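Local coordinates for protein phosphatase (Mycoplasma pneumoniae M129, PDB 1T71) that binds two iron(III) ions and is probably a phosphatase or phosphodiesterase, perhaps acting on 2',3'-cyclic nucleotides, at residues K117-N122 with K142-K147; A35-V40 with F111-A116. All coordinates share one frame; numbering follows the deposited sequence.

The two contacts use the two faces of one sheet of this metallophosphoesterase fold. Contact 1 sets strand 117-124 under the helix that packs on its outer face; contact 2 joins the neighbouring strand 108-112 and the turn after it to strand 37-41 of the other large sheet. Both are partly buried and lie about 17 Å from the centre of the chain, centre to centre. Their chemistry differs: contact 1 sets a leucine against arginine and threonine with a poorly ordered lysine beside them, whereas contact 2 is leucine against two phenylalanines, with an aspartate at its border. Strand 117-124 links them, since Ile120 CD1 lies 3.9 Å from Ile39 CD1 and also packs on Phe111.

Contact 1: K117-N122 with K142-K147; sequences KIRITN and KELILK
Leu144 of helix 137-145 lies against Arg119 and Thr121 of strand 117-124, joining the first strand and the helix of a beta-alpha-beta unit that strand 152-158 completes. Alternate strand residues face the helix: Arg119 and Thr121 turn toward it, while Ile118 and Ile120 point into the opposite side of the sheet. With chi1 at -173°, placing CG opposite the backbone N, Leu144 directs its forked apolar end to the strand, where CD1 meets Arg119 and CD2 both residues. CD1 approaches Arg119 NH2 at 3.4 Å, oblique to the guanidinium, and CD2 lies 3.7 Å from Arg119 NE. Arginine suits this partly exposed place because its chain, extended from CG to NE, rises off the sheet toward the helix and carries the charge to the margin; it also touches Ser108 and Val110. Lys147 curls toward Arg119 through three successive bends. Its CE lies over one guanidinium face, but the chain is poorly ordered and the modelled nearness of the two positive groups is doubtful. Threonine is beta-branched and fits a strand; the hydroxyl of buried Thr121 is satisfied by a hydrogen bond with Ser108 OG. Thr121 OG1 also meets the tip of Leu144 at CD2, 3.6 Å away.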
ATOM      1  N   LYS A 117       5.536 -15.889 -14.184  1.00 39.80           N
ATOM      2  CA  LYS A 117       5.242 -16.309 -12.821  1.00 39.57           C
ATOM      3  C   LYS A 117       5.475 -15.055 -11.982  1.00 38.56           C
ATOM      4  O   LYS A 117       6.616 -14.613 -11.808  1.00 38.46           O
ATOM      5  CB  LYS A 117       6.201 -17.419 -12.395  1.00 57.64           C
ATOM      6  CG  LYS A 117       5.617 -18.413 -11.409  1.00 62.50           C
ATOM      7  CD  LYS A 117       6.627 -19.501 -11.074  1.00 66.02           C
ATOM      8  CE  LYS A 117       5.972 -20.658 -10.321  1.00 68.93           C
ATOM      9  NZ  LYS A 117       5.321 -20.226  -9.050  1.00 70.54           N
ATOM     10  N   ILE A 118       4.391 -14.476 -11.476  1.00 40.75           N
ATOM     11  CA  ILE A 118       4.475 -13.252 -10.690  1.00 38.30           C
ATOM     12  C   ILE A 118       4.270 -13.460  -9.194  1.00 36.76           C
ATOM     13  O   ILE A 118       3.337 -14.140  -8.767  1.00 36.01           O
ATOM     14  CB  ILE A 118       3.445 -12.226 -11.190  1.00 37.89           C
ATOM     15  CG1 ILE A 118       3.640 -11.998 -12.694  1.00 37.99           C
ATOM     16  CG2 ILE A 118       3.593 -10.915 -10.419  1.00 38.21           C
ATOM     17  CD1 ILE A 118       2.618 -11.061 -13.318  1.00 37.38           C
ATOM     18  N   ARG A 119       5.149 -12.856  -8.403  1.00 32.70           N
ATOM     19  CA  ARG A 119       5.071 -12.967  -6.956  1.00 30.83           C
ATOM     20  C   ARG A 119       4.785 -11.612  -6.305  1.00 29.28           C
ATOM     21  O   ARG A 119       5.335 -10.588  -6.714  1.00 28.52           O
ATOM     22  CB  ARG A 119       6.382 -13.528  -6.418  1.00 34.60           C
ATOM     23  CG  ARG A 119       6.272 -14.169  -5.060  1.00 35.16           C
ATOM     24  CD  ARG A 119       7.575 -14.841  -4.651  1.00 38.32           C
ATOM     25  NE  ARG A 119       7.366 -15.694  -3.490  1.00 44.39           N
ATOM     26  CZ  ARG A 119       7.067 -16.987  -3.552  1.00 44.64           C
ATOM     27  NH1 ARG A 119       6.952 -17.593  -4.723  1.00 44.53           N
ATOM     28  NH2 ARG A 119       6.867 -17.669  -2.434  1.00 47.47           N
ATOM     29  N   ILE A 120       3.897 -11.604  -5.315  1.00 28.74           N
ATOM     30  CA  ILE A 120       3.577 -10.376  -4.593  1.00 27.31           C
ATOM     31  C   ILE A 120       3.845 -10.642  -3.123  1.00 26.62           C
ATOM     32  O   ILE A 120       3.279 -11.571  -2.537  1.00 26.13           O
ATOM     33  CB  ILE A 120       2.096  -9.953  -4.757  1.00 26.47           C
ATOM     34  CG1 ILE A 120       1.791  -9.629  -6.220  1.00 24.99           C
ATOM     35  CG2 ILE A 120       1.817  -8.720  -3.891  1.00 23.36           C
ATOM     36  CD1 ILE A 120       0.336  -9.232  -6.471  1.00 22.81           C
ATOM     37  N   THR A 121       4.718  -9.829  -2.536  1.00 24.80           N
ATOM     38  CA  THR A 121       5.100  -9.969  -1.137  1.00 24.47           C
ATOM     39  C   THR A 121       4.872  -8.670  -0.363  1.00 25.18           C
ATOM     40  O   THR A 121       5.123  -7.574  -0.871  1.00 24.53           O
ATOM     41  CB  THR A 121       6.585 -10.375  -1.025  1.00 26.70           C
ATOM     42  OG1 THR A 121       6.789 -11.603  -1.732  1.00 26.46           O
ATOM     43  CG2 THR A 121       6.991 -10.568   0.433  1.00 25.13           C
ATOM     44  N   ASN A 122       4.403  -8.816   0.872  1.00 25.87           N
ATOM     45  CA  ASN A 122       4.106  -7.699   1.766  1.00 25.41           C
ATOM     46  C   ASN A 122       4.931  -7.910   3.036  1.00 24.74           C
ATOM     47  O   ASN A 122       4.969  -9.011   3.580  1.00 25.69           O
ATOM     48  CB  ASN A 122       2.593  -7.692   2.071  1.00 24.64           C
ATOM     49  CG  ASN A 122       2.159  -6.544   2.992  1.00 27.54           C
ATOM     50  OD1 ASN A 122       2.704  -5.429   2.943  1.00 26.86           O
ATOM     51  ND2 ASN A 122       1.145  -6.810   3.815  1.00 21.43           N
ATOM     52  N   LYS A 142      15.169 -12.162   2.007  1.00 31.02           N
ATOM     53  CA  LYS A 142      16.380 -12.761   1.449  1.00 32.96           C
ATOM     54  C   LYS A 142      16.155 -14.264   1.261  1.00 34.63           C
ATOM     55  O   LYS A 142      16.393 -14.809   0.177  1.00 34.04           O
ATOM     56  CB  LYS A 142      17.556 -12.508   2.393  1.00 38.83           C
ATOM     57  CG  LYS A 142      18.922 -12.451   1.726  1.00 42.24           C
ATOM     58  CD  LYS A 142      19.575 -13.809   1.645  1.00 43.00           C
ATOM     59  CE  LYS A 142      21.009 -13.696   1.115  1.00 45.26           C
ATOM     60  NZ  LYS A 142      21.891 -12.827   1.949  1.00 46.13           N
ATOM     61  N   GLU A 143      15.692 -14.929   2.318  1.00 34.37           N
ATOM     62  CA  GLU A 143      15.416 -16.363   2.259  1.00 36.58           C
ATOM     63  C   GLU A 143      14.404 -16.693   1.172  1.00 34.97           C
ATOM     64  O   GLU A 143      14.550 -17.684   0.453  1.00 33.62           O
ATOM     65  CB  GLU A 143      14.871 -16.871   3.593  1.00 82.41           C
ATOM     66  CG  GLU A 143      15.929 -17.188   4.619  1.00 89.45           C
ATOM     67  CD  GLU A 143      15.485 -18.295   5.559  1.00 94.78           C
ATOM     68  OE1 GLU A 143      16.286 -18.683   6.442  1.00 96.75           O
ATOM     69  OE2 GLU A 143      14.335 -18.779   5.407  1.00 96.52           O
ATOM     70  N   LEU A 144      13.363 -15.873   1.064  1.00 31.21           N
ATOM     71  CA  LEU A 144      12.339 -16.098   0.054  1.00 30.34           C
ATOM     72  C   LEU A 144      12.969 -15.979  -1.333  1.00 31.24           C
ATOM     73  O   LEU A 144      12.706 -16.798  -2.209  1.00 30.89           O
ATOM     74  CB  LEU A 144      11.206 -15.077   0.203  1.00 34.72           C
ATOM     75  CG  LEU A 144       9.976 -15.294  -0.681  1.00 35.01           C
ATOM     76  CD1 LEU A 144       9.282 -16.597  -0.284  1.00 35.64           C
ATOM     77  CD2 LEU A 144       9.017 -14.122  -0.522  1.00 34.91           C
ATOM     78  N   ILE A 145      13.807 -14.963  -1.524  1.00 36.14           N
ATOM     79  CA  ILE A 145      14.468 -14.750  -2.810  1.00 39.50           C
ATOM     80  C   ILE A 145      15.299 -15.964  -3.209  1.00 42.18           C
ATOM     81  O   ILE A 145      15.267 -16.403  -4.362  1.00 42.18           O
ATOM     82  CB  ILE A 145      15.421 -13.534  -2.773  1.00 38.75           C
ATOM     83  CG1 ILE A 145      14.641 -12.246  -2.501  1.00 38.09           C
ATOM     84  CG2 ILE A 145      16.187 -13.435  -4.097  1.00 37.98           C
ATOM     85  CD1 ILE A 145      13.656 -11.877  -3.568  1.00 38.34           C
ATOM     86  N   LEU A 146      16.047 -16.500  -2.249  1.00 39.24           N
ATOM     87  CA  LEU A 146      16.903 -17.651  -2.503  1.00 43.13           C
ATOM     88  C   LEU A 146      16.105 -18.889  -2.902  1.00 46.49           C
ATOM     89  O   LEU A 146      16.670 -19.879  -3.361  1.00 46.30           O
ATOM     90  CB  LEU A 146      17.773 -17.937  -1.276  1.00 43.64           C
ATOM     91  CG  LEU A 146      18.735 -16.796  -0.916  1.00 43.85           C
ATOM     92  CD1 LEU A 146      19.499 -17.125   0.359  1.00 42.63           C
ATOM     93  CD2 LEU A 146      19.696 -16.564  -2.070  1.00 43.34           C
ATOM     94  N   LYS A 147      14.789 -18.828  -2.723  1.00 74.95           N
ATOM     95  CA  LYS A 147      13.914 -19.931  -3.104  1.00 79.81           C
ATOM     96  C   LYS A 147      13.817 -19.933  -4.638  1.00 82.67           C
ATOM     97  O   LYS A 147      13.458 -20.936  -5.254  1.00 83.69           O
ATOM     98  CB  LYS A 147      12.539 -19.745  -2.456  1.00 72.36           C
ATOM     99  CG  LYS A 147      11.461 -20.683  -2.955  1.00 74.46           C
ATOM    100  CD  LYS A 147      10.850 -20.190  -4.254  1.00 75.50           C
ATOM    101  CE  LYS A 147      10.162 -18.847  -4.078  1.00 76.14           C
ATOM    102  NZ  LYS A 147       9.078 -18.926  -3.063  1.00 77.02           N
TER

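Contact 2: A35-V40 with F111-A116; sequences ADLVIV and FEFNKA
Leu37 reaches into the angle between two phenylalanine rings, meeting one at its edge and the other over a face. Its CD1 lies in the plane of the Phe111 ring, 4.0 Å from CE2, leucine and Phe111 pointing at one another. The same CD1 stands above the Phe113 ring, displaced toward the rim, while CD2 is 4.2 Å from Phe113 CE2; here the side chains run antiparallel. Leucine's fork at CG suits it to this place: CD1 bridges the rings and CD2 adds a contact on Phe113. Phe113 swings across to strand 37-41 because its CG lies opposite the backbone N (chi1 -179°). At the border Asp36 lies roughly perpendicular to the Phe113 side chain, its CB 3.7 Å from Phe113 CZ and its carboxylate turned 45° from the ring. Aspartate suits this partly exposed end: its methylene packs obliquely against the phenylalanine while OD2 accepts a hydrogen bond from Lys6 N. Phe111's broad flat ring offers its edge to Leu37 while stacking with Tyr66, and packs on Ile118 and Ile120. Phe113 N bonds to Ala116 O at 2.8 Å, closing the hairpin turn. Such apolar filling between two facing sheets typifies the beta-sandwich core of the calcineurin-like metallophosphoesterase fold.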
ATOM      1  N   ALA A  35      -3.481  -0.654 -18.407  1.00 35.09           N
ATOM      2  CA  ALA A  35      -3.037  -1.530 -17.335  1.00 34.47           C
ATOM      3  C   ALA A  35      -3.635  -2.913 -17.478  1.00 34.49           C
ATOM      4  O   ALA A  35      -4.768  -3.066 -17.931  1.00 35.65           O
ATOM      5  CB  ALA A  35      -3.418  -0.940 -15.983  1.00 33.80           C
ATOM      6  N   ASP A  36      -2.861  -3.918 -17.091  1.00 36.16           N
ATOM      7  CA  ASP A  36      -3.300  -5.303 -17.146  1.00 34.61           C
ATOM      8  C   ASP A  36      -3.739  -5.737 -15.756  1.00 35.30           C
ATOM      9  O   ASP A  36      -4.647  -6.554 -15.609  1.00 35.42           O
ATOM     10  CB  ASP A  36      -2.150  -6.208 -17.599  1.00 38.16           C
ATOM     11  CG  ASP A  36      -1.722  -5.941 -19.028  1.00 39.30           C
ATOM     12  OD1 ASP A  36      -2.558  -6.117 -19.944  1.00 37.67           O
ATOM     13  OD2 ASP A  36      -0.552  -5.556 -19.233  1.00 37.32           O
ATOM     14  N   LEU A  37      -3.091  -5.176 -14.738  1.00 34.94           N
ATOM     15  CA  LEU A  37      -3.375  -5.538 -13.357  1.00 33.16           C
ATOM     16  C   LEU A  37      -3.366  -4.343 -12.409  1.00 33.33           C
ATOM     17  O   LEU A  37      -2.611  -3.388 -12.601  1.00 32.56           O
ATOM     18  CB  LEU A  37      -2.341  -6.562 -12.893  1.00 32.07           C
ATOM     19  CG  LEU A  37      -2.341  -7.897 -13.638  1.00 33.94           C
ATOM     20  CD1 LEU A  37      -1.057  -8.653 -13.347  1.00 33.36           C
ATOM     21  CD2 LEU A  37      -3.561  -8.707 -13.227  1.00 33.42           C
ATOM     22  N   VAL A  38      -4.206  -4.413 -11.378  1.00 28.95           N
ATOM     23  CA  VAL A  38      -4.311  -3.356 -10.382  1.00 26.53           C
ATOM     24  C   VAL A  38      -4.082  -3.946  -8.990  1.00 26.48           C
ATOM     25  O   VAL A  38      -4.754  -4.895  -8.584  1.00 25.45           O
ATOM     26  CB  VAL A  38      -5.709  -2.679 -10.416  1.00 28.34           C
ATOM     27  CG1 VAL A  38      -5.822  -1.636  -9.298  1.00 25.25           C
ATOM     28  CG2 VAL A  38      -5.940  -2.031 -11.768  1.00 26.94           C
ATOM     29  N   ILE A  39      -3.118  -3.383  -8.271  1.00 27.50           N
ATOM     30  CA  ILE A  39      -2.779  -3.837  -6.929  1.00 26.91           C
ATOM     31  C   ILE A  39      -2.923  -2.646  -5.986  1.00 27.57           C
ATOM     32  O   ILE A  39      -2.566  -1.517  -6.345  1.00 27.35           O
ATOM     33  CB  ILE A  39      -1.317  -4.333  -6.874  1.00 26.63           C
ATOM     34  CG1 ILE A  39      -1.055  -5.307  -8.027  1.00 26.37           C
ATOM     35  CG2 ILE A  39      -1.034  -5.005  -5.529  1.00 24.48           C
ATOM     36  CD1 ILE A  39       0.391  -5.727  -8.160  1.00 26.67           C
ATOM     37  N   VAL A  40      -3.461  -2.878  -4.794  1.00 23.41           N
ATOM     38  CA  VAL A  40      -3.606  -1.786  -3.841  1.00 22.65           C
ATOM     39  C   VAL A  40      -3.376  -2.248  -2.417  1.00 22.25           C
ATOM     40  O   VAL A  40      -3.611  -3.404  -2.080  1.00 21.79           O
ATOM     41  CB  VAL A  40      -5.010  -1.126  -3.912  1.00 26.58           C
ATOM     42  CG1 VAL A  40      -5.420  -0.932  -5.369  1.00 26.02           C
ATOM     43  CG2 VAL A  40      -6.042  -1.966  -3.160  1.00 25.76           C
ATOM     44  N   PHE A 111       1.163 -16.166  -8.935  1.00 41.75           N
ATOM     45  CA  PHE A 111       0.173 -16.471  -9.945  1.00 43.13           C
ATOM     46  C   PHE A 111       0.876 -16.237 -11.268  1.00 45.75           C
ATOM     47  O   PHE A 111       1.909 -15.563 -11.317  1.00 45.34           O
ATOM     48  CB  PHE A 111      -1.055 -15.566  -9.816  1.00 36.89           C
ATOM     49  CG  PHE A 111      -0.769 -14.108 -10.019  1.00 35.73           C
ATOM     50  CD1 PHE A 111      -0.131 -13.364  -9.036  1.00 35.35           C
ATOM     51  CD2 PHE A 111      -1.162 -13.471 -11.192  1.00 36.61           C
ATOM     52  CE1 PHE A 111       0.107 -12.000  -9.216  1.00 35.57           C
ATOM     53  CE2 PHE A 111      -0.929 -12.109 -11.383  1.00 36.29           C
ATOM     54  CZ  PHE A 111      -0.293 -11.373 -10.393  1.00 35.65           C
ATOM     55  N   GLU A 112       0.344 -16.803 -12.342  1.00 45.19           N
ATOM     56  CA  GLU A 112       0.979 -16.605 -13.627  1.00 47.97           C
ATOM     57  C   GLU A 112       0.073 -15.758 -14.487  1.00 47.83           C
ATOM     58  O   GLU A 112      -1.149 -15.891 -14.437  1.00 47.80           O
ATOM     59  CB  GLU A 112       1.282 -17.946 -14.306  1.00 97.78           C
ATOM     60  CG  GLU A 112       0.110 -18.585 -15.033  1.00102.94           C
ATOM     61  CD  GLU A 112       0.468 -19.943 -15.614  1.00105.52           C
ATOM     62  OE1 GLU A 112       0.671 -20.897 -14.828  1.00106.71           O
ATOM     63  OE2 GLU A 112       0.559 -20.054 -16.858  1.00107.36           O
ATOM     64  N   PHE A 113       0.684 -14.858 -15.247  1.00 38.81           N
ATOM     65  CA  PHE A 113      -0.048 -13.972 -16.132  1.00 38.78           C
ATOM     66  C   PHE A 113       0.727 -13.850 -17.435  1.00 40.84           C
ATOM     67  O   PHE A 113       1.777 -13.208 -17.497  1.00 39.99           O
ATOM     68  CB  PHE A 113      -0.221 -12.598 -15.478  1.00 41.45           C
ATOM     69  CG  PHE A 113      -0.999 -11.620 -16.314  1.00 40.31           C
ATOM     70  CD1 PHE A 113      -0.370 -10.876 -17.308  1.00 39.22           C
ATOM     71  CD2 PHE A 113      -2.368 -11.460 -16.124  1.00 39.78           C
ATOM     72  CE1 PHE A 113      -1.094  -9.987 -18.101  1.00 38.21           C
ATOM     73  CE2 PHE A 113      -3.102 -10.571 -16.915  1.00 39.68           C
ATOM     74  CZ  PHE A 113      -2.462  -9.834 -17.904  1.00 38.44           C
ATOM     75  N   ASN A 114       0.200 -14.493 -18.471  1.00 72.20           N
ATOM     76  CA  ASN A 114       0.806 -14.487 -19.797  1.00 73.74           C
ATOM     77  C   ASN A 114       2.299 -14.790 -19.848  1.00 73.07           C
ATOM     78  O   ASN A 114       3.126 -13.904 -20.087  1.00 73.21           O
ATOM     79  CB  ASN A 114       0.522 -13.155 -20.499  1.00 95.77           C
ATOM     80  CG  ASN A 114      -0.779 -13.184 -21.286  1.00 99.09           C
ATOM     81  OD1 ASN A 114      -0.897 -13.900 -22.291  1.00 99.32           O
ATOM     82  ND2 ASN A 114      -1.767 -12.414 -20.830  1.00 99.42           N
ATOM     83  N   LYS A 115       2.634 -16.055 -19.618  1.00 74.01           N
ATOM     84  CA  LYS A 115       4.014 -16.510 -19.674  1.00 73.60           C
ATOM     85  C   LYS A 115       4.886 -15.877 -18.600  1.00 72.15           C
ATOM     86  O   LYS A 115       6.080 -15.660 -18.812  1.00 73.04           O
ATOM     87  CB  LYS A 115       4.598 -16.195 -21.057  1.00 83.41           C
ATOM     88  CG  LYS A 115       3.714 -16.641 -22.216  1.00 86.12           C
ATOM     89  CD  LYS A 115       4.228 -16.107 -23.548  1.00 87.58           C
ATOM     90  CE  LYS A 115       3.282 -16.461 -24.685  1.00 88.07           C
ATOM     91  NZ  LYS A 115       1.914 -15.914 -24.453  1.00 88.73           N
ATOM     92  N   ALA A 116       4.297 -15.583 -17.448  1.00 42.59           N
ATOM     93  CA  ALA A 116       5.058 -14.974 -16.371  1.00 40.48           C
ATOM     94  C   ALA A 116       4.593 -15.410 -14.988  1.00 38.81           C
ATOM     95  O   ALA A 116       3.412 -15.319 -14.662  1.00 37.18           O
ATOM     96  CB  ALA A 116       4.989 -13.459 -16.487  1.00 41.70           C
TER